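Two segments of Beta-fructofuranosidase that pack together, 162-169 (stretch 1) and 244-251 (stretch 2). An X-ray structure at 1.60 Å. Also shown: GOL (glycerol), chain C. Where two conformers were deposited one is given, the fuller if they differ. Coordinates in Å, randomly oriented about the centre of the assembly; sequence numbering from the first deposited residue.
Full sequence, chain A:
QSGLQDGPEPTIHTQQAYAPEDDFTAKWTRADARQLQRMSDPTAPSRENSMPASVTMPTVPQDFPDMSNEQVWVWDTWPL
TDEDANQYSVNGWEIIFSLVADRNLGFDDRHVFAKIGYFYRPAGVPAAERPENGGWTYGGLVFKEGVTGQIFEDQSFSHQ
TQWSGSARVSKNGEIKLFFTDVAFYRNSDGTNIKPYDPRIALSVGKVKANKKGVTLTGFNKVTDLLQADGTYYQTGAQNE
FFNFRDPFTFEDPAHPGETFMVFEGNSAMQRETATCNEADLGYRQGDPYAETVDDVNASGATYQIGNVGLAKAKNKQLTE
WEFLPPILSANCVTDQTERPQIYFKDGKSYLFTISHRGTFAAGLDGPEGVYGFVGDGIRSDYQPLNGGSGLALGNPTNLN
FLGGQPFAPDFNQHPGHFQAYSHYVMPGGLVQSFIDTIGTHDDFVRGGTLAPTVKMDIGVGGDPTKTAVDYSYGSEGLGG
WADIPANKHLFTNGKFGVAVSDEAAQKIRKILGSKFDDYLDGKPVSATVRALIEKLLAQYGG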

ATOM      1  N   GLN A 162     -15.086  -1.979   5.174  1.00 10.48           N
ATOM      2  CA  GLN A 162     -14.264  -1.012   4.480  1.00 10.63           C
ATOM      3  C   GLN A 162     -12.852  -1.564   4.462  1.00 10.51           C
ATOM      4  O   GLN A 162     -12.293  -1.938   5.498  1.00 11.02           O
ATOM      5  CB  GLN A 162     -14.301   0.362   5.129  1.00 11.04           C
ATOM      6  CG  GLN A 162     -15.689   0.966   5.217  1.00 11.34           C
ATOM      7  CD  GLN A 162     -16.160   1.170   6.639  1.00 11.44           C
ATOM      8  OE1 GLN A 162     -15.373   1.499   7.507  1.00 11.01           O
ATOM      9  NE2 GLN A 162     -17.462   1.035   6.867  1.00 12.78           N
ATOM     10  N   TRP A 163     -12.327  -1.700   3.255  1.00 10.06           N
ATOM     11  CA  TRP A 163     -10.959  -2.153   3.020  1.00 10.31           C
ATOM     12  C   TRP A 163     -10.104  -0.978   2.474  1.00 10.34           C
ATOM     13  O   TRP A 163     -10.621   0.138   2.352  1.00 10.53           O
ATOM     14  CB  TRP A 163     -11.011  -3.390   2.118  1.00 10.21           C
ATOM     15  CG  TRP A 163     -11.374  -4.694   2.822  1.00 10.00           C
ATOM     16  CD1 TRP A 163     -11.686  -4.879   4.138  1.00 10.17           C
ATOM     17  CD2 TRP A 163     -11.461  -5.969   2.199  1.00  9.98           C
ATOM     18  NE1 TRP A 163     -11.939  -6.221   4.378  1.00 10.09           N
ATOM     19  CE2 TRP A 163     -11.806  -6.912   3.201  1.00  9.97           C
ATOM     20  CE3 TRP A 163     -11.240  -6.421   0.902  1.00 10.39           C
ATOM     21  CZ2 TRP A 163     -11.968  -8.279   2.914  1.00 10.39           C
ATOM     22  CZ3 TRP A 163     -11.387  -7.796   0.619  1.00 10.64           C
ATOM     23  CH2 TRP A 163     -11.742  -8.702   1.630  1.00 10.72           C
ATOM     24  N   SER A 164      -8.834  -1.233   2.117  1.00 10.22           N
ATOM     25  CA  SER A 164      -7.794  -0.212   1.950  0.50 10.31           C
ATOM     26  C   SER A 164      -8.043   0.703   0.769  1.00  9.86           C
ATOM     27  O   SER A 164      -8.731   0.354  -0.163  1.00 10.09           O
ATOM     28  CB  SER A 164      -6.402  -0.855   1.756  0.50 10.79           C
ATOM     29  OG  SER A 164      -5.361   0.090   1.971  0.50 11.29           O
ATOM     30  N   GLY A 165      -7.438   1.867   0.849  1.00  9.42           N
ATOM     31  CA  GLY A 165      -7.415   2.804  -0.263  1.00  9.87           C
ATOM     32  C   GLY A 165      -6.362   3.857  -0.008  1.00 10.37           C
ATOM     33  O   GLY A 165      -5.185   3.539   0.228  1.00 10.47           O
ATOM     34  N   SER A 166      -6.775   5.121  -0.108  1.00 10.19           N
ATOM     35  CA  SER A 166      -5.899   6.284  -0.024  1.00 10.43           C
ATOM     36  C   SER A 166      -6.776   7.505   0.289  1.00 10.50           C
ATOM     37  O   SER A 166      -8.016   7.407   0.274  1.00 10.43           O
ATOM     38  CB  SER A 166      -5.155   6.501  -1.347  1.00 10.69           C
ATOM     39  OG  SER A 166      -6.075   6.473  -2.419  1.00 10.64           O
ATOM     40  N   ALA A 167      -6.164   8.664   0.546  1.00 10.64           N
ATOM     41  CA  ALA A 167      -6.928   9.847   0.952  1.00 10.75           C
ATOM     42  C   ALA A 167      -6.253  11.107   0.449  1.00 11.50           C
ATOM     43  O   ALA A 167      -5.084  11.340   0.739  1.00 11.28           O
ATOM     44  CB  ALA A 167      -7.084   9.896   2.461  1.00 10.69           C
ATOM     45  N   ARG A 168      -6.973  11.857  -0.378  1.00 11.88           N
ATOM     46  CA  ARG A 168      -6.460  13.070  -0.989  1.00 12.72           C
ATOM     47  C   ARG A 168      -6.981  14.297  -0.256  1.00 13.37           C
ATOM     48  O   ARG A 168      -8.189  14.397   0.013  1.00 13.92           O
ATOM     49  CB  ARG A 168      -6.890  13.106  -2.457  1.00 13.12           C
ATOM     50  CG  ARG A 168      -6.238  12.032  -3.312  1.00 13.58           C
ATOM     51  CD  ARG A 168      -4.813  12.417  -3.667  1.00 14.35           C
ATOM     52  NE  ARG A 168      -4.848  13.655  -4.443  1.00 14.41           N
ATOM     53  CZ  ARG A 168      -5.010  13.737  -5.760  1.00 15.83           C
ATOM     54  NH1 ARG A 168      -5.067  12.654  -6.533  1.00 16.04           N
ATOM     55  NH2 ARG A 168      -5.087  14.949  -6.313  1.00 16.15           N
ATOM     56  N   VAL A 169      -6.092  15.227   0.078  1.00 13.78           N
ATOM     57  CA  VAL A 169      -6.496  16.415   0.836  1.00 15.23           C
ATOM     58  C   VAL A 169      -6.586  17.596  -0.108  1.00 16.59           C
ATOM     59  O   VAL A 169      -5.856  17.652  -1.066  1.00 17.93           O
ATOM     60  CB  VAL A 169      -5.534  16.698   2.011  1.00 16.86           C
ATOM     61  CG1 VAL A 169      -4.126  17.017   1.544  1.00 17.39           C
ATOM     62  CG2 VAL A 169      -6.091  17.760   2.953  1.00 17.26           C
TER
HETATM   63  C1  GOL C1001      -8.154  -6.950   3.895  1.00 17.99           C
HETATM   64  O1  GOL C1001      -8.084  -7.126   5.321  1.00 17.23           O
HETATM   65  C2  GOL C1001      -7.624  -5.551   3.548  1.00 17.84           C
HETATM   66  O2  GOL C1001      -6.272  -5.465   4.036  1.00 20.75           O
HETATM   67  C3  GOL C1001      -7.703  -5.284   2.039  1.00 17.57           C
HETATM   68  O3  GOL C1001      -7.532  -3.898   1.677  1.00 15.18           O
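Stretch 2, residues 244-251: FRDPFTFE

Two neighbouring strands that run in the same direction are usually expected to be joined by a ladder of backbone hydrogen bonds. The pair formed by residues 162-169 and 244-251 of Beta-fructofuranosidase illustrates a different solution, in which side chains, a water and a bound glycerol do most of the joining. The strand of stretch 2 begins at R245 and runs almost exactly parallel to that of stretch 1: their N-to-C directions differ by 2°, and their axes approach to 4.7 Å. Touching residues are at least 81 positions apart in sequence, and the contact buries 416 Å² summed over both sides.

F244 precedes the strand in an extended conformation (phi/psi -167/99) and stays out of reach of stretch 1. R245, nearly fully extended at -172/174, directs its CA-to-CB bond toward the partner, and its CD lies 4.0 Å from CE3 of W163. The indole thus meets the aliphatic part of the arginine obliquely, while C1 of the glycerol covers one face of the ring.

At D246 the backbone departs from the ordinary strand region, with phi/psi of 74/64. Its CA comes within 4.5 Å of the CA of G165, so the main chains are close here. The CA of D246 also makes a CA-H...O contact with O of S164, at 3.5 Å. Although the CB of D246 points sideways, the end of the side chain comes nearer, and OD1 lies 3.4 Å from CB of S164. Glycerol, probably from the crystallisation liquor, completes a bridge at this point: N of S164 donates to glycerol O3 at 3.0 Å, and O3 in turn donates to OD1 of D246 at 2.9 Å.

P247 returns to extended geometry (-73/131). Having no amide hydrogen, it cannot donate from its backbone nitrogen. Its CD packs 3.4 Å from O of S164. Its CG leaves little space above G165, where an ideal CB would fall only 3.3 Å away. O of P247 accepts a hydrogen bond from OG of S166 at 2.8 Å. The amide N of S166 is also near P247 O, at 3.4 Å, but the angle is too poor for a hydrogen bond.

The CA-to-CB bond of F248 (-127/120) points sideways, and the residue contributes chiefly through its backbone, its CA lying 3.6 Å from OG of S166. The CA-to-CB bond of T249 (-105/157) points toward stretch 1, and the residue makes the second direct hydrogen bond, accepting at OG1 from NH1 of R168 at 2.9 Å, near the guanidinium plane. One water links the same neighbourhood: it donates to OG of S166 at 2.7 Å, accepts from N of T249 at 3.0 Å, and lies 2.6 Å from OG1 of T249.

Beyond this point the contact fades. F250 directs its CA-to-CB bond away; its N lies 3.9 Å from NH1 of R168. The side chain of E251 leads away from the partner strand.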

ATOM      1  N   PHE A 244     -10.045  -7.457  -6.067  1.00 10.46           N
ATOM      2  CA  PHE A 244     -10.391  -6.144  -6.674  1.00  9.60           C
ATOM      3  C   PHE A 244     -10.456  -5.153  -5.536  1.00  9.59           C
ATOM      4  O   PHE A 244     -11.401  -5.164  -4.756  1.00  9.64           O
ATOM      5  CB  PHE A 244     -11.713  -6.192  -7.450  1.00  9.55           C
ATOM      6  CG  PHE A 244     -11.982  -4.932  -8.232  1.00  9.44           C
ATOM      7  CD1 PHE A 244     -11.460  -4.761  -9.500  1.00  9.44           C
ATOM      8  CD2 PHE A 244     -12.766  -3.931  -7.685  1.00  9.82           C
ATOM      9  CE1 PHE A 244     -11.680  -3.570 -10.185  1.00  9.53           C
ATOM     10  CE2 PHE A 244     -13.011  -2.764  -8.378  1.00  9.78           C
ATOM     11  CZ  PHE A 244     -12.466  -2.591  -9.631  1.00  9.73           C
ATOM     12  N   ARG A 245      -9.396  -4.388  -5.355  1.00  9.29           N
ATOM     13  CA  ARG A 245      -9.288  -3.510  -4.188  1.00  9.23           C
ATOM     14  C   ARG A 245      -8.097  -2.581  -4.241  1.00  9.41           C
ATOM     15  O   ARG A 245      -7.269  -2.673  -5.157  1.00  9.36           O
ATOM     16  CB  ARG A 245      -9.203  -4.379  -2.894  1.00  9.30           C
ATOM     17  CG  ARG A 245      -8.056  -5.365  -2.842  1.00 10.27           C
ATOM     18  CD  ARG A 245      -8.088  -6.097  -1.494  1.00 10.64           C
ATOM     19  NE  ARG A 245      -7.100  -7.156  -1.415  1.00 11.31           N
ATOM     20  CZ  ARG A 245      -7.233  -8.388  -1.886  1.00 11.95           C
ATOM     21  NH1 ARG A 245      -8.355  -8.797  -2.464  1.00 12.03           N
ATOM     22  NH2 ARG A 245      -6.244  -9.255  -1.721  1.00 13.92           N
ATOM     23  N   ASP A 246      -8.049  -1.685  -3.256  1.00  9.69           N
ATOM     24  CA  ASP A 246      -6.882  -0.877  -2.875  1.00  9.71           C
ATOM     25  C   ASP A 246      -6.574   0.275  -3.873  1.00  9.33           C
ATOM     26  O   ASP A 246      -5.484   0.289  -4.444  1.00  9.26           O
ATOM     27  CB  ASP A 246      -5.616  -1.718  -2.751  1.00 10.77           C
ATOM     28  CG  ASP A 246      -5.736  -2.880  -1.750  1.00 13.22           C
ATOM     29  OD1 ASP A 246      -6.675  -2.882  -0.937  1.00 11.78           O
ATOM     30  OD2 ASP A 246      -4.910  -3.852  -1.867  1.00 19.29           O
ATOM     31  N   PRO A 247      -7.487   1.247  -4.002  1.00  9.03           N
ATOM     32  CA  PRO A 247      -7.258   2.381  -4.930  1.00  9.07           C
ATOM     33  C   PRO A 247      -6.203   3.375  -4.407  1.00  9.21           C
ATOM     34  O   PRO A 247      -6.280   3.841  -3.258  1.00  9.25           O
ATOM     35  CB  PRO A 247      -8.624   3.066  -4.972  1.00  9.15           C
ATOM     36  CG  PRO A 247      -9.220   2.765  -3.645  1.00  9.42           C
ATOM     37  CD  PRO A 247      -8.838   1.337  -3.407  1.00  9.24           C
ATOM     38  N   PHE A 248      -5.250   3.723  -5.275  1.00  8.96           N
ATOM     39  CA  PHE A 248      -4.245   4.754  -5.029  1.00  8.72           C
ATOM     40  C   PHE A 248      -4.291   5.737  -6.211  1.00  9.22           C
ATOM     41  O   PHE A 248      -4.049   5.311  -7.330  1.00  9.87           O
ATOM     42  CB  PHE A 248      -2.849   4.101  -4.951  1.00  9.21           C
ATOM     43  CG  PHE A 248      -1.699   5.091  -4.891  1.00  9.35           C
ATOM     44  CD1 PHE A 248      -1.248   5.569  -3.679  1.00  9.44           C
ATOM     45  CD2 PHE A 248      -1.095   5.568  -6.057  1.00  9.42           C
ATOM     46  CE1 PHE A 248      -0.207   6.487  -3.593  1.00 10.00           C
ATOM     47  CE2 PHE A 248      -0.038   6.469  -5.979  1.00  9.54           C
ATOM     48  CZ  PHE A 248       0.392   6.953  -4.765  1.00  9.63           C
ATOM     49  N   THR A 249      -4.583   7.009  -5.940  1.00  9.15           N
ATOM     50  CA  THR A 249      -4.714   8.045  -7.008  1.00  9.64           C
ATOM     51  C   THR A 249      -3.515   8.967  -7.053  1.00  9.89           C
ATOM     52  O   THR A 249      -2.815   9.162  -6.050  1.00 10.37           O
ATOM     53  CB  THR A 249      -6.008   8.894  -6.878  1.00 10.08           C
ATOM     54  OG1 THR A 249      -5.868   9.913  -5.869  1.00 10.57           O
ATOM     55  CG2 THR A 249      -7.244   8.028  -6.653  1.00 11.00           C
ATOM     56  N   PHE A 250      -3.280   9.595  -8.218  1.00  9.88           N
ATOM     57  CA  PHE A 250      -2.083  10.365  -8.394  1.00  9.97           C
ATOM     58  C   PHE A 250      -2.179  11.123  -9.709  1.00 10.76           C
ATOM     59  O   PHE A 250      -2.994  10.779 -10.556  1.00 11.21           O
ATOM     60  CB  PHE A 250      -0.841   9.472  -8.471  1.00 10.38           C
ATOM     61  CG  PHE A 250      -0.909   8.418  -9.539  1.00 10.07           C
ATOM     62  CD1 PHE A 250      -0.305   8.618 -10.781  1.00 10.02           C
ATOM     63  CD2 PHE A 250      -1.606   7.215  -9.330  1.00 10.23           C
ATOM     64  CE1 PHE A 250      -0.356   7.646 -11.755  1.00 10.56           C
ATOM     65  CE2 PHE A 250      -1.659   6.252 -10.307  1.00 10.52           C
ATOM     66  CZ  PHE A 250      -1.042   6.463 -11.528  1.00 10.11           C
ATOM     67  N   GLU A 251      -1.351  12.149  -9.811  1.00 11.82           N
ATOM     68  CA  GLU A 251      -1.048  12.767 -11.084  1.00 13.19           C
ATOM     69  C   GLU A 251       0.284  12.232 -11.578  1.00 13.19           C
ATOM     70  O   GLU A 251       1.266  12.152 -10.833  1.00 14.35           O
ATOM     71  CB  GLU A 251      -0.946  14.278 -10.924  1.00 14.57           C
ATOM     72  CG  GLU A 251      -0.755  15.024 -12.241  1.00 16.53           C
ATOM     73  CD  GLU A 251      -0.539  16.513 -12.025  1.00 18.96           C
ATOM     74  OE1 GLU A 251       0.543  16.899 -11.557  1.00 22.17           O
ATOM     75  OE2 GLU A 251      -1.432  17.290 -12.379  1.00 22.52           O
TER
HETATM   76  O   HOH W   1      -5.372   8.768  -3.583  1.00 16.37           O